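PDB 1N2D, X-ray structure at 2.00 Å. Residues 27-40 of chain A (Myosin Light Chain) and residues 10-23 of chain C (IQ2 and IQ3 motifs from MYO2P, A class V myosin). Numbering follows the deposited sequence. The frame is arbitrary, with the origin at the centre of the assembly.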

# COMPACT_ATOMS: atom_id res chain seq x y z
N GLY A 27 2.86 -16.64 -6.47
CA GLY A 27 4.24 -16.44 -6.10
C GLY A 27 4.47 -15.12 -5.38
O GLY A 27 5.22 -15.05 -4.41
N ASP A 28 3.81 -14.07 -5.85
CA ASP A 28 3.96 -12.76 -5.23
C ASP A 28 3.34 -12.71 -3.85
O ASP A 28 3.85 -12.03 -2.96
N TYR A 29 2.25 -13.45 -3.66
CA TYR A 29 1.62 -13.50 -2.35
C TYR A 29 2.57 -14.22 -1.39
O TYR A 29 2.74 -13.81 -0.23
N LEU A 30 3.20 -15.29 -1.86
CA LEU A 30 4.14 -16.04 -1.02
C LEU A 30 5.32 -15.15 -0.65
O LEU A 30 5.84 -15.21 0.47
N ARG A 31 5.74 -14.32 -1.59
CA ARG A 31 6.83 -13.38 -1.34
C ARG A 31 6.36 -12.32 -0.34
O ARG A 31 7.08 -11.97 0.60
N ALA A 32 5.15 -11.82 -0.55
CA ALA A 32 4.59 -10.79 0.30
C ALA A 32 4.52 -11.23 1.76
O ALA A 32 4.83 -10.45 2.66
N ILE A 33 4.15 -12.49 2.00
CA ILE A 33 4.05 -12.98 3.37
C ILE A 33 5.38 -13.40 3.99
O ILE A 33 5.41 -13.84 5.14
N GLY A 34 6.47 -13.30 3.23
CA GLY A 34 7.76 -13.63 3.81
C GLY A 34 8.66 -14.67 3.18
O GLY A 34 9.80 -14.83 3.63
N TYR A 35 8.19 -15.40 2.17
CA TYR A 35 9.03 -16.41 1.53
C TYR A 35 9.74 -15.86 0.29
O TYR A 35 9.37 -14.81 -0.23
N ASN A 36 10.74 -16.60 -0.19
CA ASN A 36 11.49 -16.20 -1.38
C ASN A 36 11.57 -17.37 -2.36
O ASN A 36 12.65 -17.83 -2.72
N PRO A 37 10.41 -17.86 -2.82
CA PRO A 37 10.42 -18.99 -3.75
C PRO A 37 10.85 -18.60 -5.15
O PRO A 37 10.77 -17.43 -5.53
N THR A 38 11.32 -19.59 -5.91
CA THR A 38 11.70 -19.38 -7.30
C THR A 38 10.37 -19.51 -8.03
O THR A 38 9.42 -20.10 -7.50
N ASN A 39 10.29 -18.97 -9.24
CA ASN A 39 9.06 -19.09 -9.99
C ASN A 39 8.79 -20.58 -10.25
O ASN A 39 7.64 -21.00 -10.33
N GLN A 40 9.86 -21.36 -10.36
CA GLN A 40 9.73 -22.79 -10.63
C GLN A 40 9.06 -23.55 -9.50
O GLN A 40 8.18 -24.39 -9.74
N GLN C 10 18.83 -13.29 -6.71
CA GLN C 10 17.70 -12.81 -7.48
C GLN C 10 16.37 -13.24 -6.86
O GLN C 10 15.40 -12.46 -6.89
N ASN C 11 16.32 -14.44 -6.29
CA ASN C 11 15.08 -14.92 -5.65
C ASN C 11 14.79 -14.08 -4.42
O ASN C 11 13.64 -13.74 -4.13
N ASN C 12 15.84 -13.77 -3.67
CA ASN C 12 15.67 -12.96 -2.47
C ASN C 12 15.31 -11.53 -2.84
O ASN C 12 14.57 -10.86 -2.13
N ILE C 13 15.84 -11.07 -3.96
CA ILE C 13 15.55 -9.72 -4.43
C ILE C 13 14.07 -9.62 -4.83
O ILE C 13 13.41 -8.62 -4.53
N LYS C 14 13.55 -10.65 -5.48
CA LYS C 14 12.14 -10.64 -5.86
C LYS C 14 11.26 -10.59 -4.60
O LYS C 14 10.25 -9.89 -4.57
N GLY C 15 11.65 -11.33 -3.56
CA GLY C 15 10.88 -11.31 -2.33
C GLY C 15 10.95 -9.92 -1.72
O GLY C 15 9.94 -9.38 -1.25
N PHE C 16 12.14 -9.33 -1.73
CA PHE C 16 12.34 -7.99 -1.20
C PHE C 16 11.48 -6.94 -1.91
O PHE C 16 10.86 -6.09 -1.28
N ILE C 17 11.44 -7.02 -3.24
CA ILE C 17 10.67 -6.08 -4.05
C ILE C 17 9.18 -6.14 -3.76
O ILE C 17 8.54 -5.11 -3.59
N ILE C 18 8.63 -7.35 -3.70
CA ILE C 18 7.21 -7.49 -3.43
C ILE C 18 6.86 -6.95 -2.06
O ILE C 18 5.88 -6.21 -1.92
N ARG C 19 7.65 -7.31 -1.06
CA ARG C 19 7.39 -6.85 0.29
C ARG C 19 7.48 -5.33 0.39
O ARG C 19 6.71 -4.69 1.12
N GLN C 20 8.41 -4.74 -0.35
CA GLN C 20 8.57 -3.29 -0.35
C GLN C 20 7.34 -2.68 -1.01
O GLN C 20 6.75 -1.71 -0.53
N ARG C 21 6.93 -3.28 -2.13
CA ARG C 21 5.78 -2.81 -2.87
C ARG C 21 4.52 -2.85 -2.01
O ARG C 21 3.76 -1.89 -1.95
N VAL C 22 4.31 -3.98 -1.33
CA VAL C 22 3.16 -4.15 -0.46
C VAL C 22 3.18 -3.14 0.69
O VAL C 22 2.16 -2.54 1.01
N ASN C 23 4.35 -2.95 1.30
CA ASN C 23 4.51 -2.02 2.40
C ASN C 23 4.15 -0.60 1.93
O ASN C 23 3.46 0.15 2.63

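The light-chain helix 27-32 meets the IQ helix 10-23 at 79°, with axes 8.3 Å apart at closest approach. Asp28(A), Arg31(A) and Ala32(A) make the helix's contacts, and the segment that follows adds more.

Asp28(A) opens the contact. Its CA-to-CB bond runs sideways and chi1 is m, which lays CG 3.6 Å from CD1 of Ile18(C), itself m,m. The backbone joins in: Asp28(A) O lies 3.3 Å from Ile18(C) CG2. Tyr29(A) and Leu30(A) point away.

Arg31(A) points toward the IQ helix in an extended m,t,t form. Its side chain packs along its length, with CB 3.9 Å from Gly15(C) CA and CD 3.9 Å from Ile18(C) CG1, and Lys14(C) CE lies over one face of the guanidinium. The charge is spent within its own chain: NH1 makes a salt bridge to Asp28(A) OD2 at 2.9 Å, and NH2 donates to Asn39(A) OD1 at 2.9 Å and to Pro37(A) O at 3.2 Å. The arginine thus ties its helix to the loop and the start of the next helix. NE of Arg31(A) donates to a water 2.8 Å away, which in turn donates to Pro37(A) O at 2.6 Å and Asn11(C) O at 2.8 Å, bridging the chains.

Ala32(A), its CA-to-CB bond sideways, makes apolar contacts; its CB sits 3.8 Å from Ile18(C) CG2 and 4.0 Å from Val22(C) CG2.

Ile33(A) turns away, and Gly34(A), with positive phi, ends the helix in a Schellman motif. Arg19(C), whose m,t,m side chain starts sideways but brings its end nearer, reaches carbonyls at this turn. NH1 donates to Arg31(A) O at 2.9 Å, which also accepts from Gly34(A) N, and, weakly, to Tyr35(A) O at 3.2 Å. All its acceptors lie at the guanidinium edge, including the next side chain.

Asn36(A), chi1 m, points toward the IQ helix. Its OD1 accepts from Arg19(C) NH2 at 2.8 Å and from Arg19(C) NH1 at 3.2 Å, and rests 3.5 Å from Gly15(C) CA. Here glycine matters: an ideal CB on Gly15(C) would come within 2.0 Å of Asn36(A) OD1, a clash. Asn36(A) CB also packs 3.8 Å from Asn11(C) O, and its ND2 is satisfied elsewhere in the structure.

Pro37(A) faces away, its carbonyl serving Arg31(A) and the water. Thr38(A), chi1 p, caps the next helix; its CA-to-CB bond runs sideways, and its methyl CG2 touches the Asn11(C) side chain. Asn39(A), m, closes the contact, its ND2 3.9 Å from Lys14(C) CE.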

# COMPACT_ATOMS: atom_id res chain seq x y z
CB ASP A 28 3.39 -11.68 -6.15
CG ASP A 28 4.30 -11.40 -7.34
OD1 ASP A 28 3.91 -10.65 -8.24
OD2 ASP A 28 5.43 -11.94 -7.35
CB TYR A 29 0.29 -14.25 -2.40
CG TYR A 29 -0.34 -14.39 -1.04
CD1 TYR A 29 -0.94 -13.30 -0.41
CD2 TYR A 29 -0.28 -15.60 -0.35
CE1 TYR A 29 -1.48 -13.42 0.88
CE2 TYR A 29 -0.81 -15.74 0.93
CZ TYR A 29 -1.40 -14.64 1.53
OH TYR A 29 -1.92 -14.79 2.79
CB LEU A 30 4.61 -17.30 -1.75
CG LEU A 30 3.50 -18.34 -1.96
CD1 LEU A 30 4.04 -19.50 -2.76
CD2 LEU A 30 2.97 -18.82 -0.61
CB ARG A 31 7.26 -12.74 -2.66
CG ARG A 31 7.97 -13.72 -3.57
CD ARG A 31 8.22 -13.18 -4.97
NE ARG A 31 8.87 -14.21 -5.78
CZ ARG A 31 8.37 -14.71 -6.91
NH1 ARG A 31 7.20 -14.28 -7.37
NH2 ARG A 31 9.01 -15.68 -7.54
CB ALA A 32 3.19 -10.42 -0.20
CB ILE A 33 3.02 -14.14 3.47
CG1 ILE A 33 3.47 -15.32 2.63
CG2 ILE A 33 1.64 -13.65 3.01
CD1 ILE A 33 2.56 -16.53 2.75
CB TYR A 35 8.18 -17.62 1.11
CG TYR A 35 7.46 -18.30 2.25
CD1 TYR A 35 6.07 -18.33 2.30
CD2 TYR A 35 8.17 -18.94 3.27
CE1 TYR A 35 5.40 -18.96 3.35
CE2 TYR A 35 7.51 -19.58 4.32
CZ TYR A 35 6.12 -19.59 4.35
OH TYR A 35 5.46 -20.23 5.37
CB ASN A 36 12.89 -15.75 -0.96
CG ASN A 36 12.84 -14.70 0.11
OD1 ASN A 36 12.46 -13.56 -0.15
ND2 ASN A 36 13.18 -15.08 1.34
CB PRO A 37 8.98 -19.47 -3.72
CG PRO A 37 8.22 -18.16 -3.63
CD PRO A 37 9.03 -17.39 -2.57
CB THR A 38 12.64 -20.48 -7.82
OG1 THR A 38 11.99 -21.76 -7.69
CG2 THR A 38 13.94 -20.51 -7.03
CB ASN A 39 9.15 -18.34 -11.33
CG ASN A 39 9.05 -16.83 -11.17
OD1 ASN A 39 8.36 -16.33 -10.28
ND2 ASN A 39 9.71 -16.09 -12.06
CB GLN A 40 11.10 -23.41 -10.92
CG GLN A 40 11.05 -24.85 -11.40
CD GLN A 40 10.24 -25.01 -12.68
OE1 GLN A 40 10.55 -24.42 -13.71
NE2 GLN A 40 9.18 -25.81 -12.61
CB GLN C 10 17.79 -13.27 -8.94
CG GLN C 10 18.95 -12.63 -9.70
CD GLN C 10 19.29 -13.39 -10.97
OE1 GLN C 10 19.33 -14.61 -10.97
NE2 GLN C 10 19.55 -12.66 -12.05
CB ASN C 11 15.20 -16.37 -5.17
CG ASN C 11 15.52 -17.35 -6.28
OD1 ASN C 11 15.02 -17.23 -7.40
ND2 ASN C 11 16.34 -18.35 -5.95
CB ASN C 12 16.93 -13.03 -1.61
CG ASN C 12 16.97 -14.29 -0.75
OD1 ASN C 12 16.35 -14.33 0.32
ND2 ASN C 12 17.65 -15.32 -1.23
CB ILE C 13 16.47 -9.33 -5.59
CG1 ILE C 13 17.84 -8.93 -5.02
CG2 ILE C 13 15.86 -8.20 -6.40
CD1 ILE C 13 18.91 -8.70 -6.07
CB LYS C 14 11.80 -11.88 -6.68
CG LYS C 14 12.33 -11.81 -8.11
CD LYS C 14 12.30 -13.18 -8.78
CE LYS C 14 11.21 -13.28 -9.81
NZ LYS C 14 11.44 -12.34 -10.95
CB PHE C 16 13.82 -7.60 -1.32
CG PHE C 16 14.12 -6.20 -0.85
CD1 PHE C 16 14.32 -5.93 0.50
CD2 PHE C 16 14.18 -5.14 -1.76
CE1 PHE C 16 14.59 -4.63 0.95
CE2 PHE C 16 14.44 -3.84 -1.32
CZ PHE C 16 14.65 -3.58 0.03
CB ILE C 17 10.89 -6.34 -5.55
CG1 ILE C 17 12.33 -5.97 -5.93
CG2 ILE C 17 9.87 -5.56 -6.37
CD1 ILE C 17 12.69 -6.32 -7.37
CB ILE C 18 6.76 -8.96 -3.52
CG1 ILE C 18 6.98 -9.49 -4.95
CG2 ILE C 18 5.29 -9.08 -3.13
CD1 ILE C 18 6.25 -8.69 -6.04
CB ARG C 19 8.35 -7.54 1.27
CG ARG C 19 8.09 -9.07 1.35
CD ARG C 19 8.90 -9.74 2.45
NE ARG C 19 10.32 -9.94 2.12
CZ ARG C 19 10.79 -10.99 1.46
NH1 ARG C 19 9.98 -11.96 1.05
NH2 ARG C 19 12.10 -11.10 1.23
CB GLN C 20 9.83 -2.90 -1.12
CG GLN C 20 10.00 -1.40 -1.37
CD GLN C 20 11.33 -1.08 -2.04
OE1 GLN C 20 12.37 -0.99 -1.38
NE2 GLN C 20 11.30 -0.94 -3.36
CB ARG C 21 5.58 -3.66 -4.12
CG ARG C 21 4.50 -3.16 -5.06
CD ARG C 21 4.32 -4.13 -6.22
NE ARG C 21 5.52 -4.25 -7.04
CZ ARG C 21 5.71 -5.21 -7.94
NH1 ARG C 21 4.78 -6.14 -8.13
NH2 ARG C 21 6.83 -5.25 -8.65
CB VAL C 22 3.13 -5.58 0.12
CG1 VAL C 22 2.13 -5.67 1.26
CG2 VAL C 22 2.75 -6.56 -0.97
CB ASN C 23 5.96 -2.08 2.91
CG ASN C 23 6.17 -1.30 4.19
OD1 ASN C 23 6.86 -0.28 4.20
ND2 ASN C 23 5.57 -1.77 5.28
O HOH W 1 11.23 -15.06 -4.49